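Local coordinates for catalase-3 (Neurospora crassa, PDB 6NT0), which uses heme to break down hydrogen peroxide into oxygen and water, and so probably protects the cell from the toxic effects of the peroxide, at residues H102-G107 and N288-R293. Sequence-based numbering, arbitrary orientation.
Sequences HARGAG and NADFHR. With HEM (protoporphyrin IX containing Fe), chain E.
R104 and R293 stack guanidinium on guanidinium, their centres 3.6 Å apart and their planes tilted by 19°, with R293 NH2 over one face of R104 and R104 NH1 over one face of R293. At its edge, close to its own plane, the R104 guanidinium gives NH2 to D290 OD1 in a short salt bridge (2.6 Å, N-H...O 159°), from the anti side, tilted well out of the carboxylate plane; a weak bond from the same NH2 goes to A289 O. The stacking of two cations is probably made tolerable by the acids around them: R104 pairs with D290 and, through NE, with D151, and R293 NH1 with E202 of the second subunit. Arginine suits both places, since its flat cation stacks by its face while its edge N-H groups bond outward. R104 reaches the turn at 288-291 because CG stands anti to the backbone N (chi1 170°) and the chain beyond its bend at chi2 runs straight. Two waters complete the link: one joins A103 O and G105 N to R293 NH2, the other R104 NH1 to D290 OD1. A leucine in place of R104 would probably leave D290 OD1 and D151 without their cation and R293 without its stacking partner. The small methyl of A106 lets the R293 chain pass close, CB to CG 3.9 Å. At the other end of the loop, H102, predicted to be catalytic, lays one ring face over the heme, NE2 3.3 Å from C4A, while ND1 is hydrogen-bonded to S141 OG. The contact thus ties the start of strand 105-114, in the antiparallel beta barrel of the catalase fold beside strand 133-141, to the turn between helices 278-287 and 291-301, where the second subunit also packs.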
ATOM      1  N   HIS A 102     -19.758   1.345  -8.374  1.00  7.28           N
ATOM      2  CA  HIS A 102     -20.205  -0.034  -8.621  1.00  5.67           C
ATOM      3  C   HIS A 102     -19.636  -1.000  -7.587  1.00  6.83           C
ATOM      4  O   HIS A 102     -19.305  -2.147  -7.898  1.00  5.54           O
ATOM      5  CB  HIS A 102     -19.840  -0.507 -10.032  1.00  4.27           C
ATOM      6  CG  HIS A 102     -20.407   0.337 -11.135  1.00  8.23           C
ATOM      7  ND1 HIS A 102     -21.400  -0.113 -11.979  1.00  6.20           N
ATOM      8  CD2 HIS A 102     -20.100   1.590 -11.550  1.00  5.31           C
ATOM      9  CE1 HIS A 102     -21.690   0.831 -12.859  1.00  6.50           C
ATOM     10  NE2 HIS A 102     -20.915   1.873 -12.620  1.00  6.44           N
ATOM     11  N   ALA A 103     -19.512  -0.536  -6.342  1.00  7.99           N
ATOM     12  CA  ALA A 103     -18.931  -1.383  -5.307  1.00  6.52           C
ATOM     13  C   ALA A 103     -19.753  -2.649  -5.082  1.00  7.87           C
ATOM     14  O   ALA A 103     -19.188  -3.704  -4.766  1.00  5.85           O
ATOM     15  CB  ALA A 103     -18.787  -0.600  -4.003  1.00  5.73           C
ATOM     16  N   ARG A 104     -21.074  -2.570  -5.257  1.00  8.77           N
ATOM     17  CA  ARG A 104     -21.988  -3.671  -4.965  1.00  8.07           C
ATOM     18  C   ARG A 104     -22.328  -4.413  -6.252  1.00  8.94           C
ATOM     19  O   ARG A 104     -22.866  -3.814  -7.187  1.00  8.61           O
ATOM     20  CB  ARG A 104     -23.265  -3.145  -4.307  1.00  8.92           C
ATOM     21  CG  ARG A 104     -24.381  -4.174  -4.181  1.00  8.67           C
ATOM     22  CD  ARG A 104     -24.083  -5.151  -3.066  1.00  8.08           C
ATOM     23  NE  ARG A 104     -25.137  -6.150  -2.912  1.00 10.03           N
ATOM     24  CZ  ARG A 104     -25.147  -7.080  -1.966  1.00  9.00           C
ATOM     25  NH1 ARG A 104     -24.160  -7.144  -1.081  1.00  7.13           N
ATOM     26  NH2 ARG A 104     -26.150  -7.948  -1.902  1.00 10.51           N
ATOM     27  N   GLY A 105     -22.030  -5.706  -6.298  1.00  6.93           N
ATOM     28  CA  GLY A 105     -22.376  -6.486  -7.472  1.00  9.89           C
ATOM     29  C   GLY A 105     -21.972  -7.936  -7.318  1.00  9.16           C
ATOM     30  O   GLY A 105     -21.443  -8.357  -6.284  1.00 10.13           O
ATOM     31  N   ALA A 106     -22.223  -8.697  -8.384  1.00  6.89           N
ATOM     32  CA  ALA A 106     -21.935 -10.126  -8.416  1.00  8.57           C
ATOM     33  C   ALA A 106     -21.721 -10.552  -9.860  1.00 11.83           C
ATOM     34  O   ALA A 106     -22.192  -9.897 -10.796  1.00 11.12           O
ATOM     35  CB  ALA A 106     -23.063 -10.942  -7.774  1.00  8.83           C
ATOM     36  N   GLY A 107     -21.009 -11.672 -10.040  1.00  7.58           N
ATOM     37  CA  GLY A 107     -20.585 -12.083 -11.363  1.00  6.93           C
ATOM     38  C   GLY A 107     -20.616 -13.586 -11.570  1.00 12.79           C
ATOM     39  O   GLY A 107     -20.918 -14.356 -10.654  1.00 12.26           O
ATOM     40  N   ASN A 288     -34.343  -9.001   1.697  1.00  7.47           N
ATOM     41  CA  ASN A 288     -33.242  -9.760   1.091  1.00  7.32           C
ATOM     42  C   ASN A 288     -32.403  -8.795   0.245  1.00 11.47           C
ATOM     43  O   ASN A 288     -32.680  -8.593  -0.939  1.00 10.32           O
ATOM     44  CB  ASN A 288     -33.738 -10.927   0.256  1.00 12.23           C
ATOM     45  CG  ASN A 288     -32.598 -11.788  -0.277  1.00 14.12           C
ATOM     46  OD1 ASN A 288     -31.441 -11.596   0.093  1.00  9.21           O
ATOM     47  ND2 ASN A 288     -32.924 -12.748  -1.141  1.00  8.38           N
ATOM     48  N   ALA A 289     -31.365  -8.231   0.864  1.00  8.70           N
ATOM     49  CA  ALA A 289     -30.426  -7.370   0.158  1.00  9.29           C
ATOM     50  C   ALA A 289     -29.632  -8.108  -0.909  1.00  7.70           C
ATOM     51  O   ALA A 289     -28.990  -7.455  -1.737  1.00  8.27           O
ATOM     52  CB  ALA A 289     -29.461  -6.718   1.150  1.00  6.86           C
ATOM     53  N   ASP A 290     -29.660  -9.442  -0.913  1.00  8.51           N
ATOM     54  CA  ASP A 290     -28.931 -10.252  -1.880  1.00  9.22           C
ATOM     55  C   ASP A 290     -29.828 -10.798  -2.991  1.00 11.48           C
ATOM     56  O   ASP A 290     -29.465 -11.789  -3.636  1.00 10.30           O
ATOM     57  CB  ASP A 290     -28.229 -11.403  -1.159  1.00  7.60           C
ATOM     58  CG  ASP A 290     -27.249 -10.921  -0.111  1.00  7.09           C
ATOM     59  OD1 ASP A 290     -26.329 -10.158  -0.470  1.00  7.42           O
ATOM     60  OD2 ASP A 290     -27.405 -11.298   1.071  1.00  7.53           O
ATOM     61  N   PHE A 291     -30.971 -10.154  -3.240  1.00  8.68           N
ATOM     62  CA  PHE A 291     -31.982 -10.700  -4.145  1.00 10.96           C
ATOM     63  C   PHE A 291     -31.412 -10.990  -5.534  1.00  6.77           C
ATOM     64  O   PHE A 291     -31.561 -12.098  -6.056  1.00  7.23           O
ATOM     65  CB  PHE A 291     -33.167  -9.732  -4.219  1.00  6.05           C
ATOM     66  CG  PHE A 291     -34.322 -10.225  -5.057  1.00 13.14           C
ATOM     67  CD1 PHE A 291     -35.137 -11.255  -4.609  1.00 11.48           C
ATOM     68  CD2 PHE A 291     -34.607  -9.638  -6.285  1.00 10.57           C
ATOM     69  CE1 PHE A 291     -36.202 -11.706  -5.372  1.00 12.32           C
ATOM     70  CE2 PHE A 291     -35.677 -10.085  -7.055  1.00 11.96           C
ATOM     71  CZ  PHE A 291     -36.470 -11.120  -6.598  1.00 10.64           C
ATOM     72  N   HIS A 292     -30.748 -10.008  -6.153  1.00  9.89           N
ATOM     73  CA  HIS A 292     -30.216 -10.221  -7.500  1.00  7.38           C
ATOM     74  C   HIS A 292     -29.032 -11.176  -7.484  1.00 11.24           C
ATOM     75  O   HIS A 292     -28.866 -11.996  -8.397  1.00 11.13           O
ATOM     76  CB  HIS A 292     -29.797  -8.888  -8.116  1.00  8.63           C
ATOM     77  CG  HIS A 292     -30.943  -7.989  -8.456  1.00  8.95           C
ATOM     78  ND1 HIS A 292     -30.798  -6.624  -8.606  1.00  6.02           N
ATOM     79  CD2 HIS A 292     -32.251  -8.257  -8.680  1.00  7.20           C
ATOM     80  CE1 HIS A 292     -31.970  -6.092  -8.905  1.00  9.36           C
ATOM     81  NE2 HIS A 292     -32.867  -7.062  -8.958  1.00 13.48           N
ATOM     82  N   ARG A 293     -28.181 -11.050  -6.464  1.00 10.89           N
ATOM     83  CA  ARG A 293     -27.033 -11.932  -6.292  1.00 12.59           C
ATOM     84  C   ARG A 293     -27.468 -13.392  -6.185  1.00 10.39           C
ATOM     85  O   ARG A 293     -26.901 -14.275  -6.839  1.00  6.24           O
ATOM     86  CB  ARG A 293     -26.272 -11.480  -5.042  1.00 16.40           C
ATOM     87  CG  ARG A 293     -25.013 -12.223  -4.708  1.00 15.82           C
ATOM     88  CD  ARG A 293     -24.323 -11.526  -3.536  1.00 15.96           C
ATOM     89  NE  ARG A 293     -23.941 -10.148  -3.859  1.00 10.62           N
ATOM     90  CZ  ARG A 293     -22.898  -9.527  -3.318  1.00  9.44           C
ATOM     91  NH1 ARG A 293     -22.151 -10.159  -2.428  1.00  7.96           N
ATOM     92  NH2 ARG A 293     -22.608  -8.275  -3.655  1.00 10.03           N
TER
HETATM   93  CHA HEM E 801     -16.468   1.078 -12.546  1.00  7.50           C
HETATM   94  CHB HEM E 801     -19.629   1.574 -16.203  1.00  6.04           C
HETATM   95  CHC HEM E 801     -18.303   6.201 -16.678  1.00  9.42           C
HETATM   96  CHD HEM E 801     -14.651   5.448 -13.564  1.00 10.20           C
HETATM   97  C1A HEM E 801     -17.460   0.809 -13.471  1.00  7.02           C
HETATM   98  C2A HEM E 801     -18.177  -0.443 -13.624  1.00  7.73           C
HETATM   99  C3A HEM E 801     -19.051  -0.302 -14.626  1.00  6.46           C
HETATM  100  C4A HEM E 801     -18.911   1.037 -15.159  1.00  7.30           C
HETATM  101  CMA HEM E 801     -20.036  -1.369 -15.147  1.00  3.68           C
HETATM  102  CAA HEM E 801     -17.975  -1.694 -12.746  1.00  4.87           C
HETATM  103  CBA HEM E 801     -17.167  -2.789 -13.423  1.00  6.00           C
HETATM  104  CGA HEM E 801     -17.105  -3.944 -12.456  1.00  8.32           C
HETATM  105  O1A HEM E 801     -16.026  -4.169 -11.850  1.00  5.04           O
HETATM  106  O2A HEM E 801     -18.151  -4.623 -12.270  1.00  9.81           O
HETATM  107  C1B HEM E 801     -19.505   2.849 -16.700  1.00  6.96           C
HETATM  108  C2B HEM E 801     -20.102   3.347 -17.921  1.00  7.43           C
HETATM  109  C3B HEM E 801     -19.742   4.636 -18.053  1.00  9.52           C
HETATM  110  C4B HEM E 801     -18.894   4.980 -16.925  1.00  8.22           C
HETATM  111  CMB HEM E 801     -20.993   2.478 -18.843  1.00  9.44           C
HETATM  112  CAB HEM E 801     -20.084   5.646 -19.173  1.00  6.20           C
HETATM  113  CBB HEM E 801     -20.603   5.314 -20.357  1.00 15.85           C
HETATM  114  C1C HEM E 801     -17.145   6.388 -15.943  1.00 11.76           C
HETATM  115  C2C HEM E 801     -16.252   7.532 -15.987  1.00 12.71           C
HETATM  116  C3C HEM E 801     -15.259   7.318 -15.110  1.00 10.55           C
HETATM  117  C4C HEM E 801     -15.470   6.024 -14.511  1.00 10.15           C
HETATM  118  CMC HEM E 801     -16.469   8.775 -16.874  1.00 10.74           C
HETATM  119  CAC HEM E 801     -14.024   8.182 -14.771  1.00 10.18           C
HETATM  120  CBC HEM E 801     -13.403   8.953 -15.668  1.00 11.09           C
HETATM  121  C1D HEM E 801     -14.823   4.208 -12.993  1.00  9.02           C
HETATM  122  C2D HEM E 801     -13.970   3.604 -11.994  1.00 10.03           C
HETATM  123  C3D HEM E 801     -14.462   2.394 -11.707  1.00  7.13           C
HETATM  124  C4D HEM E 801     -15.645   2.184 -12.527  1.00  6.30           C
HETATM  125  CMD HEM E 801     -12.712   4.261 -11.382  1.00  9.74           C
HETATM  126  CAD HEM E 801     -13.862   1.396 -10.693  1.00  4.94           C
HETATM  127  CBD HEM E 801     -13.264   0.216 -11.462  1.00  5.42           C
HETATM  128  CGD HEM E 801     -12.451  -0.684 -10.562  1.00  8.10           C
HETATM  129  O1D HEM E 801     -12.058  -1.790 -11.028  1.00  5.59           O
HETATM  130  O2D HEM E 801     -12.203  -0.307  -9.384  1.00  4.87           O
HETATM  131  NA  HEM E 801     -17.933   1.681 -14.431  1.00  8.05           N
HETATM  132  NB  HEM E 801     -18.773   3.866 -16.123  1.00  9.88           N
HETATM  133  NC  HEM E 801     -16.628   5.492 -15.032  1.00 11.22           N
HETATM  134  ND  HEM E 801     -15.835   3.317 -13.290  1.00  6.53           N
HETATM  135 FE   HEM E 801     -17.239   3.550 -14.758  1.00 10.10          FE
HETATM  136  O   HOH W   1     -20.211  -6.243  -3.973  1.00  6.71           O
HETATM  137  O   HOH W   2     -23.915  -9.809   0.556  1.00  7.69           O